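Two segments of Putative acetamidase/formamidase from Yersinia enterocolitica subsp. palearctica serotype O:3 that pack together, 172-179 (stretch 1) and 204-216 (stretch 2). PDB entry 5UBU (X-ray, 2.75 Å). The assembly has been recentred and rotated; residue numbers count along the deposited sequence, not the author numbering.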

# COMPACT_ATOMS: atom_id res chain seq x y z
N THR B 172 21.18 -12.14 -1.73
CA THR B 172 21.02 -12.28 -0.28
C THR B 172 22.33 -12.11 0.48
O THR B 172 23.19 -12.97 0.43
CB THR B 172 20.43 -13.66 0.11
OG1 THR B 172 21.32 -14.71 -0.31
CG2 THR B 172 19.05 -13.88 -0.50
N LEU B 173 22.46 -10.99 1.18
CA LEU B 173 23.63 -10.69 1.99
C LEU B 173 23.06 -10.24 3.33
O LEU B 173 22.30 -9.28 3.39
CB LEU B 173 24.49 -9.60 1.35
CG LEU B 173 25.80 -9.28 2.08
CD1 LEU B 173 26.70 -10.52 2.15
CD2 LEU B 173 26.53 -8.12 1.43
N SER B 174 23.41 -10.92 4.41
CA SER B 174 22.84 -10.56 5.71
C SER B 174 23.63 -10.98 6.93
O SER B 174 24.60 -11.72 6.84
CB SER B 174 21.45 -11.19 5.80
OG SER B 174 21.52 -12.59 5.65
N VAL B 175 23.18 -10.47 8.07
CA VAL B 175 23.73 -10.82 9.37
C VAL B 175 22.55 -11.27 10.23
O VAL B 175 21.40 -10.94 9.93
CB VAL B 175 24.51 -9.67 10.03
CG1 VAL B 175 25.81 -9.43 9.28
CG2 VAL B 175 23.69 -8.40 10.10
N SER B 176 22.82 -12.04 11.27
CA SER B 176 21.75 -12.55 12.12
C SER B 176 21.04 -11.51 12.97
O SER B 176 21.65 -10.56 13.41
CB SER B 176 22.31 -13.60 13.09
OG SER B 176 21.31 -14.03 14.00
N PRO B 177 19.71 -11.68 13.14
CA PRO B 177 18.98 -10.83 14.07
C PRO B 177 19.41 -11.24 15.48
O PRO B 177 20.10 -12.24 15.65
CB PRO B 177 17.52 -11.23 13.84
CG PRO B 177 17.47 -11.65 12.43
CD PRO B 177 18.80 -12.28 12.14
N GLU B 178 19.00 -10.48 16.49
CA GLU B 178 19.38 -10.80 17.86
C GLU B 178 18.79 -12.14 18.30
O GLU B 178 19.54 -13.01 18.77
CB GLU B 178 18.95 -9.68 18.81
CG GLU B 178 19.46 -9.90 20.23
CD GLU B 178 19.17 -8.74 21.16
OE1 GLU B 178 19.47 -8.90 22.36
OE2 GLU B 178 18.67 -7.68 20.72
N ILE B 179 17.47 -12.29 18.16
CA ILE B 179 16.78 -13.54 18.57
C ILE B 179 15.92 -14.18 17.49
O ILE B 179 15.63 -15.36 17.58
CB ILE B 179 15.92 -13.34 19.84
CG1 ILE B 179 14.75 -12.37 19.60
CG2 ILE B 179 16.80 -12.88 21.00
CD1 ILE B 179 13.79 -12.29 20.77
N ILE B 204 30.68 -2.06 -1.22
CA ILE B 204 30.92 -2.37 0.19
C ILE B 204 29.57 -2.24 0.85
O ILE B 204 28.99 -1.17 0.82
CB ILE B 204 31.89 -1.38 0.86
CG1 ILE B 204 33.21 -1.29 0.09
CG2 ILE B 204 32.16 -1.81 2.31
CD1 ILE B 204 34.17 -0.23 0.63
N THR B 205 29.06 -3.32 1.43
CA THR B 205 27.77 -3.29 2.11
C THR B 205 28.01 -3.27 3.63
O THR B 205 28.81 -4.06 4.15
CB THR B 205 26.88 -4.49 1.72
OG1 THR B 205 26.67 -4.50 0.31
CG2 THR B 205 25.53 -4.42 2.41
N TYR B 206 27.31 -2.37 4.32
CA TYR B 206 27.42 -2.22 5.78
C TYR B 206 26.17 -2.80 6.43
O TYR B 206 25.07 -2.35 6.14
CB TYR B 206 27.60 -0.75 6.14
CG TYR B 206 28.82 -0.14 5.49
CD1 TYR B 206 30.10 -0.48 5.93
CD2 TYR B 206 28.72 0.78 4.46
CE1 TYR B 206 31.23 0.07 5.35
CE2 TYR B 206 29.85 1.33 3.87
CZ TYR B 206 31.11 0.97 4.32
OH TYR B 206 32.24 1.51 3.76
N LEU B 207 26.35 -3.79 7.29
CA LEU B 207 25.24 -4.48 7.97
C LEU B 207 25.33 -4.33 9.49
O LEU B 207 26.38 -4.57 10.07
CB LEU B 207 25.28 -5.96 7.61
CG LEU B 207 25.12 -6.29 6.12
CD1 LEU B 207 25.45 -7.75 5.82
CD2 LEU B 207 23.70 -5.96 5.65
N PRO B 208 24.20 -3.98 10.16
CA PRO B 208 24.24 -3.79 11.59
C PRO B 208 24.26 -5.08 12.39
O PRO B 208 23.36 -5.90 12.26
CB PRO B 208 22.95 -3.02 11.88
CG PRO B 208 22.08 -3.19 10.69
CD PRO B 208 22.82 -4.00 9.67
N VAL B 209 25.27 -5.23 13.25
CA VAL B 209 25.41 -6.40 14.08
C VAL B 209 24.43 -6.34 15.25
O VAL B 209 24.29 -5.31 15.90
CB VAL B 209 26.85 -6.52 14.65
CG1 VAL B 209 26.97 -7.75 15.55
CG2 VAL B 209 27.86 -6.61 13.53
N ARG B 210 23.74 -7.46 15.48
CA ARG B 210 22.80 -7.59 16.59
C ARG B 210 23.01 -8.90 17.36
O ARG B 210 22.41 -9.10 18.42
CB ARG B 210 21.35 -7.48 16.10
CG ARG B 210 21.02 -6.14 15.48
CD ARG B 210 19.55 -6.06 15.09
NE ARG B 210 19.21 -4.79 14.45
CZ ARG B 210 19.29 -4.54 13.14
NH1 ARG B 210 18.94 -3.34 12.68
NH2 ARG B 210 19.72 -5.45 12.28
N ALA B 211 23.86 -9.79 16.84
CA ALA B 211 24.17 -11.07 17.48
C ALA B 211 25.69 -11.18 17.64
O ALA B 211 26.44 -10.73 16.76
CB ALA B 211 23.65 -12.22 16.64
N PRO B 212 26.15 -11.77 18.75
CA PRO B 212 27.60 -11.88 18.94
C PRO B 212 28.25 -12.63 17.78
O PRO B 212 27.75 -13.67 17.35
CB PRO B 212 27.74 -12.67 20.25
CG PRO B 212 26.45 -12.48 20.95
CD PRO B 212 25.40 -12.35 19.89
N GLY B 213 29.35 -12.08 17.26
CA GLY B 213 30.09 -12.66 16.15
C GLY B 213 29.59 -12.22 14.79
O GLY B 213 30.19 -12.57 13.76
N GLY B 214 28.50 -11.45 14.76
CA GLY B 214 27.94 -10.97 13.51
C GLY B 214 27.03 -11.98 12.83
O GLY B 214 25.84 -11.70 12.62
N ARG B 215 27.59 -13.14 12.49
CA ARG B 215 26.84 -14.21 11.81
C ARG B 215 26.45 -13.77 10.40
O ARG B 215 25.29 -13.53 10.10
CB ARG B 215 25.62 -14.67 12.62
CG ARG B 215 26.00 -15.51 13.81
CD ARG B 215 24.81 -15.84 14.69
NE ARG B 215 25.14 -17.00 15.51
CZ ARG B 215 24.85 -18.27 15.20
NH1 ARG B 215 24.17 -18.59 14.09
NH2 ARG B 215 25.23 -19.24 16.01
N LEU B 216 27.46 -13.67 9.54
CA LEU B 216 27.28 -13.26 8.15
C LEU B 216 26.81 -14.41 7.27
O LEU B 216 27.38 -15.50 7.31
CB LEU B 216 28.60 -12.71 7.59
CG LEU B 216 28.63 -12.25 6.12
CD1 LEU B 216 27.65 -11.12 5.86
CD2 LEU B 216 30.05 -11.84 5.75
O HOH W 1 24.32 -9.88 13.93
O HOH W 2 21.42 -7.82 12.88

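Stretch 2 folds around stretch 1, meeting it first with the strand 204-208 and then, after a loop and a type II turn from Ala211 to Gly214, with the strand that includes Leu216. The strand of stretch 1 runs at 39° to the first of these, their axes 7.1 Å apart at closest approach, and nearly antiparallel to the second, at 164° and 5.4 Å. Together the two stretches bury 634 Å², and the contact centres on Val175, Leu173 and Ser176.

Val175 has the largest covered area. Both its methyls lie against Leu207 CB, CG2 at 3.8 Å and CG1 at 3.9 Å; CG1 also comes within 4.2 Å of Leu216 CD1, and CG2 within 3.3 Å of Pro208 O. The backbone is equally close here: Val175 CA and Leu216 CA are 4.5 Å apart, and a CA-H...O contact joins Val175 CA to Arg215 O at 3.2 Å. A second such contact, between Leu216 CA and Ser174 O at 3.4 Å, runs in the reverse sense. These short approaches bring the chains together at a point where main-chain hydrogen bonding is sparse.

Leu173, two residues earlier, points toward stretch 2 and extends the apolar cluster. Its CD1 packs 3.9 Å from Leu216 CD1, its CG lies 4.1 Å from Leu207 CD1, and its CD2 touches Thr205 CB at 3.7 Å. Leu207 and Leu216 thus each contact both Leu173 and Val175, and dispersion and the exclusion of water favour the packing of these buried hydrocarbon groups.

At Ser176 the chemistry turns polar. Its amide N makes two weak hydrogen bonds, to Arg215 O at 3.1 Å and to Gly214 O at 3.3 Å; the N-H...O angles, 127° and 148°, indicate that the hydrogen is shared between the two carbonyls. Its carbonyl is served by water instead. Water 1 donates to Ser176 O (2.8 Å) and Gly214 O (2.7 Å) and accepts from Arg210 N (2.9 Å). Water 2 donates to Ser176 O (2.8 Å) and Pro208 O (2.8 Å) and accepts from Arg210 NH2 (3.0 Å). The two waters thus link Ser176 O to stretch 2, water 1 through Gly214 O and Arg210 N, water 2 through Pro208 O and the side-chain Arg210 NH2.

Beyond this point, Ala211 CB rests 3.7 Å from Pro177 O, and Glu178 CA makes a CA-H...O contact with Arg210 O at 3.5 Å. The turn itself is closed by the hydrogen bond from Gly214 N to Ala211 O (3.0 Å), with Gly213 and Gly214 accommodating positive phi angles.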